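Local coordinates for protein Ton_1535 (Thermococcus onnurineus, PDB 3ZPJ) that is of unknown function but folds as an alpha-solenoid with an unusual left-handed helical turn, a scaffold consistent with binding to other macromolecules, at residues Gly169-Lys182 against Ala207-Arg219. Sequence-based numbering, arbitrary orientation.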
loop_
_atom_site.group_PDB
_atom_site.type_symbol
_atom_site.label_atom_id
_atom_site.label_comp_id
_atom_site.label_asym_id
_atom_site.label_seq_id
_atom_site.Cartn_x
_atom_site.Cartn_y
_atom_site.Cartn_z
ATOM N N GLY A 169 4.823 -0.718 -2.484
ATOM C CA GLY A 169 3.912 0.014 -1.626
ATOM C C GLY A 169 2.504 0.112 -2.193
ATOM O O GLY A 169 1.533 -0.211 -1.509
ATOM N N ASP A 170 2.394 0.539 -3.448
ATOM C CA ASP A 170 1.101 0.670 -4.100
ATOM C C ASP A 170 0.294 -0.631 -4.118
ATOM O O ASP A 170 -0.933 -0.598 -4.237
ATOM C CB ASP A 170 1.262 1.174 -5.536
ATOM C CG ASP A 170 1.633 2.644 -5.603
ATOM O OD1 ASP A 170 1.403 3.388 -4.618
ATOM O OD2 ASP A 170 2.160 3.051 -6.651
ATOM N N THR A 171 0.963 -1.773 -4.007
ATOM C CA THR A 171 0.230 -3.035 -4.095
ATOM C C THR A 171 -0.142 -3.553 -2.728
ATOM O O THR A 171 -0.782 -4.589 -2.629
ATOM C CB THR A 171 1.017 -4.157 -4.840
ATOM O OG1 THR A 171 2.139 -4.563 -4.050
ATOM C CG2 THR A 171 1.506 -3.672 -6.209
ATOM N N LEU A 172 0.284 -2.851 -1.677
ATOM C CA LEU A 172 0.073 -3.310 -0.304
ATOM C C LEU A 172 -0.990 -2.516 0.432
ATOM O O LEU A 172 -1.289 -1.378 0.072
ATOM C CB LEU A 172 1.381 -3.228 0.480
ATOM C CG LEU A 172 2.448 -4.205 0.002
ATOM C CD1 LEU A 172 3.786 -3.911 0.676
ATOM C CD2 LEU A 172 2.021 -5.648 0.244
ATOM N N PRO A 173 -1.576 -3.118 1.470
ATOM C CA PRO A 173 -2.435 -2.314 2.341
ATOM C C PRO A 173 -1.598 -1.287 3.118
ATOM O O PRO A 173 -0.380 -1.487 3.298
ATOM C CB PRO A 173 -3.042 -3.356 3.290
ATOM C CG PRO A 173 -2.035 -4.482 3.307
ATOM C CD PRO A 173 -1.517 -4.529 1.890
ATOM N N SER A 174 -2.251 -0.215 3.569
ATOM C CA SER A 174 -1.587 0.915 4.227
ATOM C C SER A 174 -0.588 0.509 5.310
ATOM O O SER A 174 0.521 1.039 5.348
ATOM C CB SER A 174 -2.606 1.916 4.819
ATOM O OG SER A 174 -3.286 2.665 3.813
ATOM N N ASN A 175 -0.955 -0.417 6.193
ATOM C CA ASN A 175 -0.050 -0.721 7.302
ATOM C C ASN A 175 1.239 -1.355 6.794
ATOM O O ASN A 175 2.315 -1.100 7.316
ATOM C CB ASN A 175 -0.708 -1.600 8.367
ATOM C CG ASN A 175 -1.124 -2.941 7.828
ATOM O OD1 ASN A 175 -1.524 -3.062 6.674
ATOM N ND2 ASN A 175 -1.024 -3.962 8.655
ATOM N N GLU A 176 1.126 -2.158 5.748
ATOM C CA GLU A 176 2.303 -2.788 5.182
ATOM C C GLU A 176 3.015 -1.857 4.213
ATOM O O GLU A 176 4.233 -1.898 4.106
ATOM C CB GLU A 176 1.931 -4.121 4.530
ATOM C CG GLU A 176 1.427 -5.151 5.547
ATOM C CD GLU A 176 0.770 -6.359 4.885
ATOM O OE1 GLU A 176 0.673 -6.384 3.631
ATOM O OE2 GLU A 176 0.347 -7.282 5.622
ATOM N N ALA A 177 2.260 -0.986 3.549
ATOM C CA ALA A 177 2.830 -0.129 2.510
ATOM C C ALA A 177 3.746 0.965 3.045
ATOM O O ALA A 177 4.652 1.433 2.346
ATOM C CB ALA A 177 1.719 0.484 1.659
ATOM N N MET A 178 3.525 1.357 4.293
ATOM C CA MET A 178 4.174 2.545 4.833
ATOM C C MET A 178 5.713 2.504 4.763
ATOM O O MET A 178 6.340 3.461 4.321
ATOM C CB MET A 178 3.678 2.852 6.268
ATOM C CG MET A 178 3.769 4.341 6.616
ATOM S SD MET A 178 2.563 5.368 5.703
ATOM C CE MET A 178 1.071 4.669 6.427
ATOM N N ASP A 179 6.317 1.397 5.165
ATOM C CA ASP A 179 7.779 1.309 5.172
ATOM C C ASP A 179 8.416 1.425 3.771
ATOM O O ASP A 179 9.496 1.987 3.618
ATOM C CB ASP A 179 8.203 0.027 5.854
ATOM C CG ASP A 179 8.125 0.120 7.369
ATOM O OD1 ASP A 179 8.180 1.255 7.884
ATOM O OD2 ASP A 179 8.020 -0.937 8.034
ATOM N N PHE A 180 7.723 0.909 2.763
ATOM C CA PHE A 180 8.175 0.967 1.380
ATOM C C PHE A 180 8.142 2.403 0.889
ATOM O O PHE A 180 9.078 2.883 0.244
ATOM C CB PHE A 180 7.287 0.081 0.495
ATOM C CG PHE A 180 7.363 -1.379 0.849
ATOM C CD1 PHE A 180 6.611 -1.892 1.898
ATOM C CD2 PHE A 180 8.220 -2.230 0.165
ATOM C CE1 PHE A 180 6.700 -3.225 2.253
ATOM C CE2 PHE A 180 8.314 -3.565 0.514
ATOM C CZ PHE A 180 7.546 -4.070 1.557
ATOM N N TYR A 181 7.053 3.088 1.199
ATOM C CA TYR A 181 6.910 4.480 0.821
ATOM C C TYR A 181 7.955 5.398 1.478
ATOM O O TYR A 181 8.479 6.311 0.838
ATOM C CB TYR A 181 5.526 4.980 1.193
ATOM C CG TYR A 181 4.397 4.538 0.309
ATOM C CD1 TYR A 181 4.589 4.211 -1.028
ATOM C CD2 TYR A 181 3.100 4.479 0.819
ATOM C CE1 TYR A 181 3.488 3.803 -1.840
ATOM C CE2 TYR A 181 2.026 4.092 0.039
ATOM C CZ TYR A 181 2.210 3.754 -1.276
ATOM O OH TYR A 181 1.088 3.389 -1.997
ATOM N N LYS A 182 8.257 5.164 2.747
ATOM C CA LYS A 182 9.246 5.992 3.430
ATOM C C LYS A 182 10.621 5.846 2.779
ATOM O O LYS A 182 11.323 6.842 2.599
ATOM C CB LYS A 182 9.354 5.628 4.909
ATOM C CG LYS A 182 8.050 5.536 5.643
ATOM C CD LYS A 182 7.554 6.859 6.151
ATOM C CE LYS A 182 6.539 6.618 7.254
ATOM N NZ LYS A 182 7.101 5.663 8.252
ATOM N N ALA A 207 -1.986 7.095 2.583
ATOM C CA ALA A 207 -1.944 5.842 3.325
ATOM C C ALA A 207 -2.198 6.072 4.823
ATOM O O ALA A 207 -2.841 5.258 5.474
ATOM C CB ALA A 207 -0.614 5.113 3.117
ATOM N N LYS A 208 -1.692 7.182 5.355
ATOM C CA LYS A 208 -1.867 7.502 6.771
ATOM C C LYS A 208 -3.302 7.883 7.096
ATOM O O LYS A 208 -3.801 7.557 8.163
ATOM C CB LYS A 208 -0.937 8.641 7.205
ATOM C CG LYS A 208 0.393 8.185 7.750
ATOM C CD LYS A 208 1.347 9.362 7.933
ATOM C CE LYS A 208 2.772 8.873 8.187
ATOM N NZ LYS A 208 3.777 9.995 8.167
ATOM N N THR A 209 -3.955 8.578 6.172
ATOM C CA THR A 209 -5.305 9.082 6.389
ATOM C C THR A 209 -6.317 7.953 6.237
ATOM O O THR A 209 -7.209 7.781 7.069
ATOM C CB THR A 209 -5.668 10.165 5.367
ATOM O OG1 THR A 209 -4.638 11.167 5.332
ATOM C CG2 THR A 209 -7.012 10.805 5.728
ATOM N N VAL A 210 -6.192 7.200 5.154
ATOM C CA VAL A 210 -7.084 6.070 4.904
ATOM C C VAL A 210 -6.297 4.793 5.209
ATOM O O VAL A 210 -5.662 4.204 4.324
ATOM C CB VAL A 210 -7.562 6.072 3.450
ATOM C CG1 VAL A 210 -8.648 5.038 3.257
ATOM C CG2 VAL A 210 -8.100 7.440 3.078
ATOM N N TYR A 211 -6.342 4.391 6.477
ATOM C CA TYR A 211 -5.434 3.405 7.036
ATOM C C TYR A 211 -6.121 2.066 7.242
ATOM O O TYR A 211 -5.683 1.054 6.707
ATOM C CB TYR A 211 -4.899 3.903 8.381
ATOM C CG TYR A 211 -3.731 3.105 8.917
ATOM C CD1 TYR A 211 -2.438 3.392 8.512
ATOM C CD2 TYR A 211 -3.920 2.074 9.847
ATOM C CE1 TYR A 211 -1.361 2.680 9.003
ATOM C CE2 TYR A 211 -2.838 1.347 10.346
ATOM C CZ TYR A 211 -1.560 1.667 9.906
ATOM O OH TYR A 211 -0.463 0.980 10.353
ATOM N N ASP A 212 -7.189 2.065 8.036
ATOM C CA ASP A 212 -7.899 0.830 8.359
ATOM C C ASP A 212 -8.505 0.202 7.112
ATOM O O ASP A 212 -8.415 -1.009 6.913
ATOM C CB ASP A 212 -8.985 1.087 9.408
ATOM C CG ASP A 212 -8.418 1.569 10.748
ATOM O OD1 ASP A 212 -7.899 2.707 10.809
ATOM O OD2 ASP A 212 -8.505 0.817 11.745
ATOM N N VAL A 213 -9.122 1.023 6.267
ATOM C CA VAL A 213 -9.652 0.513 5.009
ATOM C C VAL A 213 -8.726 0.805 3.830
ATOM O O VAL A 213 -9.158 0.780 2.684
ATOM C CB VAL A 213 -11.045 1.087 4.678
ATOM C CG1 VAL A 213 -12.057 0.751 5.772
ATOM C CG2 VAL A 213 -10.952 2.579 4.462
ATOM N N GLY A 214 -7.452 1.054 4.098
ATOM C CA GLY A 214 -6.522 1.368 3.028
ATOM C C GLY A 214 -6.109 0.218 2.118
ATOM O O GLY A 214 -4.920 -0.061 1.963
ATOM N N LEU A 215 -7.083 -0.470 1.534
ATOM C CA LEU A 215 -6.788 -1.490 0.542
ATOM C C LEU A 215 -6.149 -0.820 -0.662
ATOM O O LEU A 215 -6.509 0.299 -1.019
ATOM C CB LEU A 215 -8.052 -2.235 0.120
ATOM C CG LEU A 215 -8.682 -3.038 1.259
ATOM C CD1 LEU A 215 -9.865 -3.836 0.739
ATOM C CD2 LEU A 215 -7.669 -3.953 1.967
ATOM N N PRO A 216 -5.195 -1.512 -1.295
ATOM C CA PRO A 216 -4.432 -0.886 -2.382
ATOM C C PRO A 216 -5.327 -0.350 -3.501
ATOM O O PRO A 216 -5.021 0.711 -4.038
ATOM C CB PRO A 216 -3.489 -2.005 -2.866
ATOM C CG PRO A 216 -4.021 -3.274 -2.272
ATOM C CD PRO A 216 -4.786 -2.902 -1.030
ATOM N N GLN A 217 -6.438 -1.017 -3.799
ATOM C CA GLN A 217 -7.325 -0.562 -4.880
ATOM C C GLN A 217 -8.156 0.659 -4.451
ATOM O O GLN A 217 -8.606 1.454 -5.284
ATOM C CB GLN A 217 -8.239 -1.698 -5.360
ATOM C CG GLN A 217 -9.210 -2.215 -4.310
ATOM C CD GLN A 217 -8.681 -3.407 -3.506
ATOM O OE1 GLN A 217 -7.490 -3.488 -3.150
ATOM N NE2 GLN A 217 -9.582 -4.338 -3.205
ATOM N N ILE A 218 -8.344 0.794 -3.142
ATOM C CA ILE A 218 -9.013 1.947 -2.560
ATOM C C ILE A 218 -8.073 3.156 -2.600
ATOM O O ILE A 218 -8.469 4.236 -3.029
ATOM C CB ILE A 218 -9.512 1.642 -1.104
ATOM C CG1 ILE A 218 -10.794 0.804 -1.147
ATOM C CG2 ILE A 218 -9.775 2.910 -0.325
ATOM C CD1 ILE A 218 -11.008 -0.042 0.092
ATOM N N ARG A 219 -6.828 2.984 -2.162
ATOM C CA ARG A 219 -5.888 4.101 -2.202
ATOM C C ARG A 219 -5.688 4.553 -3.639
ATOM O O ARG A 219 -5.679 5.765 -3.907
ATOM C CB ARG A 219 -4.562 3.770 -1.515
ATOM C CG ARG A 219 -4.726 3.380 -0.047
ATOM C CD ARG A 219 -3.458 3.643 0.742
ATOM N NE ARG A 219 -2.266 3.253 -0.008
ATOM C CZ ARG A 219 -1.874 1.993 -0.177
ATOM N NH1 ARG A 219 -2.601 1.007 0.345
ATOM N NH2 ARG A 219 -0.764 1.715 -0.873
HETATM O O HOH W 1 -2.506 1.769 -4.276
#
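S174 N, in the first turn of helix 174-190, hydrogen-bonds to G214 O (3.1 Å), where the CA atoms of P173 and L215 come within 4.8 Å, and P173 CA adds a CA-H...O contact to the same oxygen. R219 reaches in from helix 216-223, bent at chi3 (-42°), so that its guanidinium edge faces the end of helix 151-170 and the loop after it. R219 NH1 gives L172 O a fairly straight bond (2.7 Å, 161°), and R219 NH2 gives Y181 OH another (2.7 Å), with only weak bonds to G169 O and L172 O. The Y181 ring stands 75° from the guanidinium plane, and Y181 OH donates a hydrogen bond to D170 OD1 (2.6 Å); D170 also pairs with K203. A leucine in place of R219 would probably leave L172 O and Y181 OH without their donors. S174 OG lies between V210 O and A207 O, its single proton within reach of both. M178 CE packs on A207 CB (3.7 Å) and the Y211 ring edge, while P216 CB abuts D170 O. A water links D170 O to P216 O. Such packing of successive interhelical turns is characteristic of an alpha-solenoid.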